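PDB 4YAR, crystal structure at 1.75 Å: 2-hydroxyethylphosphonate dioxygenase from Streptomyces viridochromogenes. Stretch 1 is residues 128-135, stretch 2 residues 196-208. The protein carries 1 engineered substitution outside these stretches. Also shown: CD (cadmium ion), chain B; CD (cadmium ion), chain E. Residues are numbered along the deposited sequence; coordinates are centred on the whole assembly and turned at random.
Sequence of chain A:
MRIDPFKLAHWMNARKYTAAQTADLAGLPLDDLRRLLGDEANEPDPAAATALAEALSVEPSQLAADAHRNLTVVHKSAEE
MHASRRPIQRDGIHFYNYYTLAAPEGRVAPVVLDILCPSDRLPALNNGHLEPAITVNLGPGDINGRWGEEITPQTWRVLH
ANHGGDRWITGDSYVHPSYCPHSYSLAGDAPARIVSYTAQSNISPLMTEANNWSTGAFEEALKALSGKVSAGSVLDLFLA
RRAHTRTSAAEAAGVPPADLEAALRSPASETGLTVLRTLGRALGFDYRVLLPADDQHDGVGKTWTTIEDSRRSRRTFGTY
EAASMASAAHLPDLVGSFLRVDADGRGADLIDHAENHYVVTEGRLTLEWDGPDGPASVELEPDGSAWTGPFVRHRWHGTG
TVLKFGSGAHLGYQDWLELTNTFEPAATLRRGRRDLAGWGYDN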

# COMPACT_ATOMS: atom_id res chain seq x y z
N GLY A 128 10.35 15.28 -2.13
CA GLY A 128 10.26 13.86 -1.65
C GLY A 128 9.00 13.68 -0.81
O GLY A 128 8.41 14.65 -0.39
N HIS A 129 8.58 12.46 -0.54
CA HIS A 129 7.40 12.19 0.23
C HIS A 129 7.57 10.84 0.92
O HIS A 129 8.40 10.04 0.52
N LEU A 130 6.84 10.61 1.97
CA LEU A 130 6.99 9.39 2.74
C LEU A 130 6.70 8.16 1.90
O LEU A 130 7.42 7.16 1.97
N GLU A 131 5.63 8.25 1.11
CA GLU A 131 5.20 7.11 0.33
C GLU A 131 6.23 6.62 -0.69
O GLU A 131 6.82 7.41 -1.49
N PRO A 132 6.36 5.28 -0.75
CA PRO A 132 7.15 4.68 -1.82
C PRO A 132 6.27 4.68 -3.09
O PRO A 132 5.06 4.82 -2.98
N ALA A 133 6.86 4.61 -4.27
CA ALA A 133 6.06 4.57 -5.50
C ALA A 133 6.68 3.65 -6.56
O ALA A 133 7.90 3.53 -6.64
N ILE A 134 5.83 3.06 -7.40
CA ILE A 134 6.30 2.45 -8.65
C ILE A 134 6.10 3.57 -9.70
O ILE A 134 5.06 4.22 -9.73
N THR A 135 7.11 3.77 -10.54
CA THR A 135 7.08 4.71 -11.63
C THR A 135 7.43 3.97 -12.90
O THR A 135 8.37 3.15 -12.97
N SER A 196 2.92 7.50 -11.89
CA SER A 196 3.54 7.39 -10.59
C SER A 196 2.46 6.86 -9.66
O SER A 196 1.43 7.51 -9.46
N TYR A 197 2.70 5.67 -9.14
CA TYR A 197 1.77 4.94 -8.31
C TYR A 197 2.34 4.73 -6.89
O TYR A 197 3.29 3.95 -6.71
N THR A 198 1.74 5.41 -5.93
CA THR A 198 2.19 5.33 -4.55
C THR A 198 1.39 4.27 -3.77
O THR A 198 0.30 3.88 -4.12
N ALA A 199 2.01 3.66 -2.80
CA ALA A 199 1.25 2.79 -1.90
C ALA A 199 1.22 3.54 -0.59
O ALA A 199 2.07 4.37 -0.35
N GLN A 200 0.32 3.11 0.30
CA GLN A 200 0.36 3.54 1.73
C GLN A 200 1.68 3.21 2.34
O GLN A 200 2.25 2.17 2.09
N SER A 201 2.20 4.10 3.17
CA SER A 201 3.39 3.82 3.94
C SER A 201 2.95 3.01 5.17
O SER A 201 2.07 3.39 5.91
N ASN A 202 3.56 1.88 5.37
CA ASN A 202 3.20 1.08 6.52
C ASN A 202 3.82 1.54 7.81
O ASN A 202 3.55 0.94 8.84
N ILE A 203 4.70 2.54 7.74
CA ILE A 203 5.35 3.11 8.95
C ILE A 203 4.54 4.37 9.35
O ILE A 203 4.73 4.99 10.41
N SER A 204 3.57 4.71 8.52
CA SER A 204 2.81 5.91 8.77
C SER A 204 2.04 5.92 10.10
O SER A 204 2.05 6.97 10.79
N PRO A 205 1.35 4.80 10.44
CA PRO A 205 0.64 4.76 11.70
C PRO A 205 1.60 4.98 12.91
O PRO A 205 1.25 5.71 13.83
N LEU A 206 2.73 4.31 12.89
CA LEU A 206 3.83 4.49 13.90
C LEU A 206 4.25 5.96 13.96
O LEU A 206 4.29 6.59 15.07
N MET A 207 4.56 6.53 12.80
CA MET A 207 5.01 7.93 12.76
C MET A 207 3.97 8.89 13.29
O MET A 207 4.32 9.84 14.00
N THR A 208 2.73 8.65 12.98
CA THR A 208 1.66 9.53 13.42
C THR A 208 1.62 9.57 14.96
O THR A 208 1.50 10.66 15.54

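The two stretches meet as an antiparallel strand pair that opens into loops and then a helix, burying 555 Å² in all. Leu 130 has the largest area covered, 85 Å². Its side chain points toward stretch 2 with chi1 t and chi2 p. CG lies 3.5 Å from Ser 201 OG. CD1 reaches Met 207 SD at 3.9 Å and Ile 203 CG2 at 4.1 Å, an apolar cluster at the helical end. CD2 comes 4.1 Å from Ser 204 OG. Met 207 is m, t, p and also points toward stretch 1. Ser 201 OG, with chi1 t, accepts a weak capping bond from Ile 203 N at 3.3 Å, so the hydroxyl beside Leu 130 has a polar partner.

Tyr 197 follows, with 52 Å² covered. Much of its contact is backbone. Ile 134 N donates to Tyr 197 O, and Tyr 197 N to Ile 134 O, both at 2.8 Å. Their side chains share one face of the sheet. Tyr 197 has chi1 t, and its end leads away from stretch 1. Ile 134 is m, t.

Ala 133, Thr 135, Ser 196 and Thr 198 occupy the other face. Ala 133 CB sits 4.0 Å from both Ser 196 OG and Thr 198 CG2. Thr 198 is p, and its CB is 4.0 Å from Glu 131 CB. Pro 132 O accepts from Ala 199 N at 3.3 Å.

Glu 131 points toward stretch 2, and its CG lies 3.4 Å from Ala 199 O. OE1 and OE2 bind one cadmium at 2.4 and 2.5 Å. His 129 NE2 binds the other at 2.3 Å, and His 129 ND1 donates weakly to Glu 131 O at 2.9 Å. Water 1 links this second metal to stretch 2: its O is 2.4 Å from CD and hydrogen-bonds Ser 196 OG at 2.8 Å.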

# COMPACT_ATOMS: atom_id res chain seq x y z
CB HIS A 129 6.13 12.25 -0.63
CG HIS A 129 6.24 11.59 -1.96
ND1 HIS A 129 6.29 10.23 -2.10
CD2 HIS A 129 6.24 12.11 -3.22
CE1 HIS A 129 6.39 9.93 -3.38
NE2 HIS A 129 6.37 11.05 -4.08
CB LEU A 130 6.03 9.39 3.88
CG LEU A 130 5.99 8.16 4.81
CD1 LEU A 130 7.38 7.88 5.37
CD2 LEU A 130 4.94 8.41 5.86
CB GLU A 131 3.87 7.40 -0.34
CG GLU A 131 2.74 7.55 0.64
CD GLU A 131 2.74 8.86 1.43
OE1 GLU A 131 3.40 9.83 1.01
OE2 GLU A 131 2.08 8.84 2.48
CB PRO A 132 7.38 3.27 -1.30
CG PRO A 132 6.20 2.97 -0.46
CD PRO A 132 5.63 4.27 0.03
CB ALA A 133 5.89 5.95 -6.07
CB ILE A 134 5.52 1.14 -9.05
CG1 ILE A 134 5.88 -0.09 -8.17
CG2 ILE A 134 5.76 0.75 -10.51
CD1 ILE A 134 4.94 -1.29 -8.30
CB THR A 135 8.09 5.88 -11.46
OG1 THR A 135 7.86 6.51 -10.18
CG2 THR A 135 7.91 6.88 -12.59
CB SER A 196 4.10 8.71 -10.09
OG SER A 196 4.71 8.55 -8.80
CB TYR A 197 1.49 3.55 -8.89
CG TYR A 197 0.43 2.79 -8.11
CD1 TYR A 197 -0.91 3.11 -8.26
CD2 TYR A 197 0.77 1.78 -7.23
CE1 TYR A 197 -1.89 2.46 -7.54
CE2 TYR A 197 -0.19 1.09 -6.51
CZ TYR A 197 -1.54 1.42 -6.67
OH TYR A 197 -2.47 0.74 -5.93
CB THR A 198 2.03 6.66 -3.86
OG1 THR A 198 0.62 6.90 -3.76
CG2 THR A 198 2.72 7.82 -4.60
CB ALA A 199 1.98 1.48 -1.73
CB GLN A 200 -0.80 2.89 2.53
CG GLN A 200 -0.56 1.47 3.09
CD GLN A 200 -0.27 0.35 2.05
OE1 GLN A 200 -0.66 0.43 0.86
NE2 GLN A 200 0.36 -0.73 2.53
CB SER A 201 4.06 5.09 4.43
OG SER A 201 5.10 4.76 5.30
CB ASN A 202 3.58 -0.42 6.29
CG ASN A 202 2.69 -1.08 5.24
OD1 ASN A 202 1.49 -0.86 5.24
ND2 ASN A 202 3.26 -1.90 4.38
CB ILE A 203 6.87 3.35 8.64
CG1 ILE A 203 7.67 3.57 9.90
CG2 ILE A 203 7.09 4.46 7.63
CD1 ILE A 203 7.80 2.27 10.68
CB SER A 204 1.85 6.23 7.63
OG SER A 204 1.42 7.55 7.83
CB PRO A 205 -0.03 3.38 11.68
CG PRO A 205 -0.30 3.16 10.24
CD PRO A 205 0.96 3.69 9.57
CB LEU A 206 5.05 3.63 13.60
CG LEU A 206 6.33 3.90 14.45
CD1 LEU A 206 5.91 3.81 15.90
CD2 LEU A 206 7.49 2.95 14.10
CB MET A 207 5.41 8.35 11.33
CG MET A 207 6.72 7.71 10.95
SD MET A 207 7.10 7.91 9.21
CE MET A 207 7.15 9.67 9.17
CB THR A 208 0.31 9.06 12.89
OG1 THR A 208 0.37 9.12 11.44
CG2 THR A 208 -0.85 9.94 13.40
CD CD B . 6.42 11.40 -6.36
CD CD E . 2.35 11.28 2.55
O HOH W 1 6.06 9.08 -6.38
O HOH W 2 4.31 10.88 -6.67
O HOH W 3 6.36 11.33 -8.84
O HOH W 4 5.88 13.70 -6.10